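Local coordinates for protein thioesterase (Streptomyces sp. WAC02707, PDB 6VAP) that probably hydrolyses acyl thioesters as the type II thioesterase of borrelidin biosynthesis, an alpha/beta-hydrolase thought to clear stalled or wrongly loaded acyl groups from the polyketide synthase, at residues Leu121-Arg126 / Cys194-Leu199; Thr137-Ser142 / Ala180-Arg185. All coordinates share one frame; numbering follows the deposited sequence.

Interaction 1. Residues Leu121-Arg126 / Cys194-Leu199; sequences LLVSAR and CPIHAL
Strands 121-124 and 196-199 run side by side in the same direction, their axes 16° apart and 4.7 Å from each other at closest approach. Leu121 sits beside Ile196, Leu122 beside His197, Val123 beside Ala198 and Ser124 beside Leu199. Five backbone hydrogen bonds zigzag across the gap, as expected of a parallel pair: Leu121 N gives to Pro195 O at 2.8 Å, His197 N to Leu121 O, Val123 N to His197 O, Leu199 N to Val123 O, and Ala125 N to Leu199 O, also at 2.8 Å. Four are close to straight; the bond from Leu199 N is more bent, 148° at the hydrogen. Four of the five acceptor carbonyls, all but that of Pro195, also meet a CA-H, the shortest such contact being Ser124 CA to Leu199 O at 3.1 Å. The pair belongs to the central sheet of an alpha/beta-hydrolase, where strand 92-97 flanks 120-124 and strand 223-228 flanks 196-201. On the face of Leu121, Val123, Ile196 and Ala198 the contact is apolar. Leu121, its CG anti to the backbone N (chi1 169°), lies alongside Ile196 and points the same way, with CB 4.1 Å from Ile196 CG1. Val123 holds CG2 in the crowded position between N and carbonyl carbon, where this methyl touches both Ile196 CG2 and Ala198 CB, each at 4.1 Å. The other face is more mixed: the Leu122 and His197 side chains cross obliquely, Leu122 CD2 coming within 4.0 Å of His197 CB, while the His197 ring leads away and hydrogen-bonds Asp226 through NE2 and His249 through ND1. Buried Ser124 OG is satisfied by His97 and Tyr234. Just beyond the strand end, the methyl of Ala125 borders what is probably the Ser98-His232-Asp204 triad.

Interaction 2. Residues Thr137-Ser142 / Ala180-Arg185; sequences TVHLLS and AAETYR
Glu182 OE1 is gripped by two donors of one residue, the backbone N and the ring ND1 of His139. The ring bond is the shorter, 2.7 Å from His139 ND1 to Glu182 OE1, against 3.0 Å from His139 N to that same oxygen. They arrive from different directions: the backbone N-H is met by the syn lone pair of OE1, whereas ND1 comes from above the carboxylate, 52° out of its plane. OE1 lies near the imidazole plane, at the ring edge, but because ND1 comes from above the carboxylate the two planes stand steeply, 73° apart. The second oxygen takes one bond, from Val138 N to Glu182 OE2 at 2.9 Å, again through the syn lone pair. Three hydrogen bonds thus fix the rotation of the carboxylate, and would probably stabilise its negative charge; a nearby carboxylate would likewise tend to raise the pKa of the imidazole. Glu182 reaches across with its chain extended beyond CG. His139 CG occupies the crowded position between N and carbonyl carbon (chi1 69°), which turns the ring back so that ND1 and its own backbone N converge on one oxygen. Leu140 CG lies over one ring face, offset toward the rim, and the Thr183 methyl CG2 approaches His139 NE2 obliquely at 3.7 Å. Thr183 OG1 turns instead to Arg179 O, one turn back in the helix. Arg175 of this helix also meets the loop, bonding the carbonyls of His139 and Leu141. The arrangement is a His-carboxylate hydrogen bond combined with a carboxylate that accepts from the first two backbone N-H groups, Val138 and His139, of the 3-10 segment 138-140, here joining the surface loop before helix 143-149 to the C-terminal end of helix 167-182.

In the fold
The centres of the two interactions lie 22 Å apart, interaction 1 deep in the central sheet and interaction 2 near the surface, about 17 Å from the chain centre. Along the chain the order is strand 120-124, loop 137-142, helix 143-149, helix 167-182 and strand 196-201, so the connection between two neighbouring parallel strands carries all of interaction 2. This excursion resembles the lid insertion of related thioesterases, and part of it, residues 152-165, is not modelled. A direct link exists: Arg126, just after strand 120-124, probably hydrogen-bonds through NH2 to Ala181 O, 3.0 Å away, tying the C-terminal end of an interior strand, near the probable catalytic residues, to the helix end that holds loop 137-142.

Interaction 1. Residues Leu121-Arg126 / Cys194-Leu199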
loop_
_atom_site.group_PDB
_atom_site.type_symbol
_atom_site.label_atom_id
_atom_site.label_comp_id
_atom_site.label_asym_id
_atom_site.label_seq_id
_atom_site.Cartn_x
_atom_site.Cartn_y
_atom_site.Cartn_z
ATOM N N LEU A 121 0.346 9.940 -4.257
ATOM C CA LEU A 121 0.813 8.600 -3.917
ATOM C C LEU A 121 1.406 8.702 -2.508
ATOM O O LEU A 121 2.423 9.383 -2.309
ATOM C CB LEU A 121 1.832 8.106 -4.931
ATOM C CG LEU A 121 2.552 6.841 -4.526
ATOM C CD1 LEU A 121 1.538 5.706 -4.284
ATOM C CD2 LEU A 121 3.608 6.447 -5.560
ATOM N N LEU A 122 0.748 8.081 -1.509
ATOM C CA LEU A 122 1.218 8.055 -0.123
ATOM C C LEU A 122 1.861 6.694 0.139
ATOM O O LEU A 122 1.246 5.643 -0.088
ATOM C CB LEU A 122 0.079 8.317 0.860
ATOM C CG LEU A 122 -0.503 9.719 0.757
ATOM C CD1 LEU A 122 -1.970 9.685 0.293
ATOM C CD2 LEU A 122 -0.407 10.400 2.099
ATOM N N VAL A 123 3.119 6.711 0.555
ATOM C CA VAL A 123 3.903 5.496 0.732
ATOM C C VAL A 123 4.510 5.501 2.126
ATOM O O VAL A 123 5.144 6.472 2.537
ATOM C CB VAL A 123 5.010 5.374 -0.323
ATOM C CG1 VAL A 123 4.376 4.960 -1.684
ATOM C CG2 VAL A 123 5.694 6.673 -0.470
ATOM N N SER A 124 4.278 4.434 2.865
ATOM C CA SER A 124 4.617 4.364 4.273
ATOM C C SER A 124 5.574 3.208 4.477
ATOM O O SER A 124 5.298 2.108 4.003
ATOM C CB SER A 124 3.334 4.136 5.103
ATOM O OG SER A 124 3.637 3.588 6.356
ATOM N N ALA A 125 6.646 3.451 5.222
ATOM C CA ALA A 125 7.562 2.450 5.731
ATOM C C ALA A 125 8.081 1.555 4.615
ATOM O O ALA A 125 7.930 0.344 4.634
ATOM C CB ALA A 125 6.890 1.637 6.840
ATOM N N ARG A 126 8.693 2.155 3.629
ATOM C CA ARG A 126 9.223 1.363 2.517
ATOM C C ARG A 126 10.311 2.131 1.770
ATOM O O ARG A 126 10.151 3.336 1.525
ATOM C CB ARG A 126 8.113 0.993 1.558
ATOM C CG ARG A 126 8.494 0.040 0.485
ATOM C CD ARG A 126 8.709 -1.363 0.970
ATOM N NE ARG A 126 8.673 -2.338 -0.117
ATOM C CZ ARG A 126 9.214 -3.545 -0.083
ATOM N NH1 ARG A 126 9.772 -3.979 1.020
ATOM N NH2 ARG A 126 9.179 -4.300 -1.176
ATOM N N CYS A 194 2.507 12.634 -10.431
ATOM C CA CYS A 194 1.603 12.858 -9.300
ATOM C C CYS A 194 2.436 13.144 -8.077
ATOM O O CYS A 194 3.475 12.622 -7.937
ATOM C CB CYS A 194 0.821 11.630 -8.883
ATOM S SG CYS A 194 1.899 10.295 -8.340
ATOM N N PRO A 195 2.036 14.052 -6.954
ATOM C CA PRO A 195 2.713 14.231 -5.664
ATOM C C PRO A 195 2.974 12.899 -4.978
ATOM O O PRO A 195 2.188 11.960 -5.048
ATOM C CB PRO A 195 1.730 15.087 -4.861
ATOM C CG PRO A 195 0.886 15.782 -5.898
ATOM C CD PRO A 195 0.778 14.814 -7.037
ATOM N N ILE A 196 4.114 12.808 -4.325
ATOM C CA ILE A 196 4.455 11.654 -3.519
ATOM C C ILE A 196 4.688 12.139 -2.102
ATOM O O ILE A 196 5.431 13.099 -1.871
ATOM C CB ILE A 196 5.697 10.926 -4.049
ATOM C CG1 ILE A 196 5.377 10.201 -5.355
ATOM C CG2 ILE A 196 6.164 9.851 -2.980
ATOM C CD1 ILE A 196 6.530 9.424 -5.958
ATOM N N HIS A 197 4.003 11.523 -1.154
ATOM C CA HIS A 197 4.163 11.841 0.256
ATOM C C HIS A 197 4.641 10.573 0.941
ATOM O O HIS A 197 3.925 9.570 0.979
ATOM C CB HIS A 197 2.872 12.359 0.905
ATOM C CG HIS A 197 3.090 12.972 2.263
ATOM N ND1 HIS A 197 2.256 13.933 2.792
ATOM C CD2 HIS A 197 4.052 12.765 3.200
ATOM C CE1 HIS A 197 2.691 14.290 3.988
ATOM N NE2 HIS A 197 3.775 13.590 4.265
ATOM N N ALA A 198 5.840 10.614 1.485
ATOM C CA ALA A 198 6.433 9.456 2.116
ATOM C C ALA A 198 6.294 9.597 3.622
ATOM O O ALA A 198 6.394 10.700 4.172
ATOM C CB ALA A 198 7.890 9.352 1.714
ATOM N N LEU A 199 6.075 8.476 4.291
ATOM C CA LEU A 199 5.861 8.444 5.731
ATOM C C LEU A 199 6.696 7.312 6.313
ATOM O O LEU A 199 6.648 6.182 5.811
ATOM C CB LEU A 199 4.385 8.242 6.069
ATOM C CG LEU A 199 3.408 9.082 5.257
ATOM C CD1 LEU A 199 2.021 8.556 5.479
ATOM C CD2 LEU A 199 3.467 10.563 5.618
#

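Interaction 2. Residues Thr137-Ser142 / Ala180-Arg185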
loop_
_atom_site.group_PDB
_atom_site.type_symbol
_atom_site.label_atom_id
_atom_site.label_comp_id
_atom_site.label_asym_id
_atom_site.label_seq_id
_atom_site.Cartn_x
_atom_site.Cartn_y
_atom_site.Cartn_z
ATOM N N THR A 137 15.475 -12.863 2.844
ATOM C CA THR A 137 15.344 -14.320 2.879
ATOM C C THR A 137 14.200 -14.785 3.776
ATOM O O THR A 137 14.025 -15.992 3.956
ATOM C CB THR A 137 16.655 -14.984 3.340
ATOM O OG1 THR A 137 16.841 -14.743 4.733
ATOM C CG2 THR A 137 17.847 -14.430 2.576
ATOM N N VAL A 138 13.411 -13.868 4.331
ATOM C CA VAL A 138 12.327 -14.273 5.226
ATOM C C VAL A 138 11.381 -15.241 4.522
ATOM O O VAL A 138 10.876 -16.193 5.126
ATOM C CB VAL A 138 11.583 -13.033 5.762
ATOM C CG1 VAL A 138 10.274 -13.413 6.340
ATOM C CG2 VAL A 138 12.450 -12.326 6.804
ATOM N N HIS A 139 11.115 -15.010 3.241
ATOM C CA HIS A 139 10.222 -15.881 2.490
ATOM C C HIS A 139 10.800 -17.272 2.275
ATOM O O HIS A 139 10.051 -18.173 1.907
ATOM C CB HIS A 139 9.869 -15.268 1.131
ATOM C CG HIS A 139 11.011 -15.210 0.165
ATOM N ND1 HIS A 139 12.049 -14.314 0.299
ATOM C CD2 HIS A 139 11.285 -15.936 -0.946
ATOM C CE1 HIS A 139 12.903 -14.482 -0.698
ATOM N NE2 HIS A 139 12.459 -15.456 -1.473
ATOM N N LEU A 140 12.097 -17.465 2.470
ATOM C CA LEU A 140 12.754 -18.748 2.282
ATOM C C LEU A 140 12.875 -19.554 3.564
ATOM O O LEU A 140 13.349 -20.690 3.514
ATOM C CB LEU A 140 14.153 -18.529 1.691
ATOM C CG LEU A 140 14.194 -17.781 0.365
ATOM C CD1 LEU A 140 15.630 -17.454 -0.042
ATOM C CD2 LEU A 140 13.485 -18.573 -0.719
ATOM N N LEU A 141 12.450 -19.017 4.702
ATOM C CA LEU A 141 12.567 -19.751 5.956
ATOM C C LEU A 141 11.624 -20.951 6.000
ATOM O O LEU A 141 10.583 -20.978 5.343
ATOM C CB LEU A 141 12.257 -18.841 7.138
ATOM C CG LEU A 141 13.099 -17.573 7.281
ATOM C CD1 LEU A 141 12.372 -16.552 8.143
ATOM C CD2 LEU A 141 14.451 -17.914 7.853
ATOM N N SER A 142 12.011 -21.956 6.779
ATOM C CA SER A 142 11.146 -23.096 7.026
ATOM C C SER A 142 9.845 -22.635 7.674
ATOM O O SER A 142 9.745 -21.530 8.217
ATOM C CB SER A 142 11.839 -24.106 7.940
ATOM O OG SER A 142 11.671 -23.755 9.299
ATOM N N ALA A 180 6.989 -11.539 -2.397
ATOM C CA ALA A 180 6.745 -10.442 -3.316
ATOM C C ALA A 180 7.524 -9.223 -2.876
ATOM O O ALA A 180 8.122 -8.548 -3.721
ATOM C CB ALA A 180 5.249 -10.143 -3.391
ATOM N N ALA A 181 7.524 -8.930 -1.555
ATOM C CA ALA A 181 8.256 -7.774 -1.030
ATOM C C ALA A 181 9.760 -7.922 -1.231
ATOM O O ALA A 181 10.455 -6.941 -1.515
ATOM C CB ALA A 181 7.956 -7.578 0.466
ATOM N N GLU A 182 10.290 -9.116 -1.024
ATOM C CA GLU A 182 11.734 -9.306 -1.004
ATOM C C GLU A 182 12.345 -9.565 -2.377
ATOM O O GLU A 182 13.522 -9.270 -2.570
ATOM C CB GLU A 182 12.089 -10.461 -0.061
ATOM C CG GLU A 182 12.051 -10.082 1.376
ATOM C CD GLU A 182 12.186 -11.287 2.315
ATOM O OE1 GLU A 182 11.489 -12.301 2.072
ATOM O OE2 GLU A 182 12.990 -11.219 3.291
ATOM N N THR A 183 11.595 -10.080 -3.341
ATOM C CA THR A 183 12.142 -10.372 -4.660
ATOM C C THR A 183 11.779 -9.311 -5.695
ATOM O O THR A 183 12.014 -9.525 -6.886
ATOM C CB THR A 183 11.642 -11.746 -5.152
ATOM O OG1 THR A 183 10.213 -11.699 -5.375
ATOM C CG2 THR A 183 11.955 -12.831 -4.100
ATOM N N TYR A 184 11.170 -8.202 -5.278
ATOM C CA TYR A 184 10.843 -7.118 -6.194
ATOM C C TYR A 184 12.081 -6.579 -6.874
ATOM O O TYR A 184 13.084 -6.324 -6.214
ATOM C CB TYR A 184 10.163 -6.008 -5.421
ATOM C CG TYR A 184 9.851 -4.747 -6.181
ATOM C CD1 TYR A 184 8.902 -4.732 -7.229
ATOM C CD2 TYR A 184 10.564 -3.580 -5.924
ATOM C CE1 TYR A 184 8.652 -3.578 -7.932
ATOM C CE2 TYR A 184 10.310 -2.409 -6.634
ATOM C CZ TYR A 184 9.333 -2.398 -7.590
ATOM O OH TYR A 184 9.087 -1.221 -8.305
ATOM N N ARG A 185 12.032 -6.397 -8.203
ATOM C CA ARG A 185 13.122 -5.826 -9.010
ATOM C C ARG A 185 12.536 -4.578 -9.694
ATOM O O ARG A 185 11.661 -4.775 -10.467
ATOM C CB ARG A 185 13.670 -6.892 -9.967
ATOM C CG ARG A 185 13.978 -8.223 -9.290
ATOM C CD ARG A 185 14.746 -9.253 -10.097
ATOM N NE ARG A 185 13.887 -9.951 -11.045
ATOM C CZ ARG A 185 14.289 -10.554 -12.180
ATOM N NH1 ARG A 185 15.559 -10.549 -12.566
ATOM N NH2 ARG A 185 13.396 -11.148 -12.939
#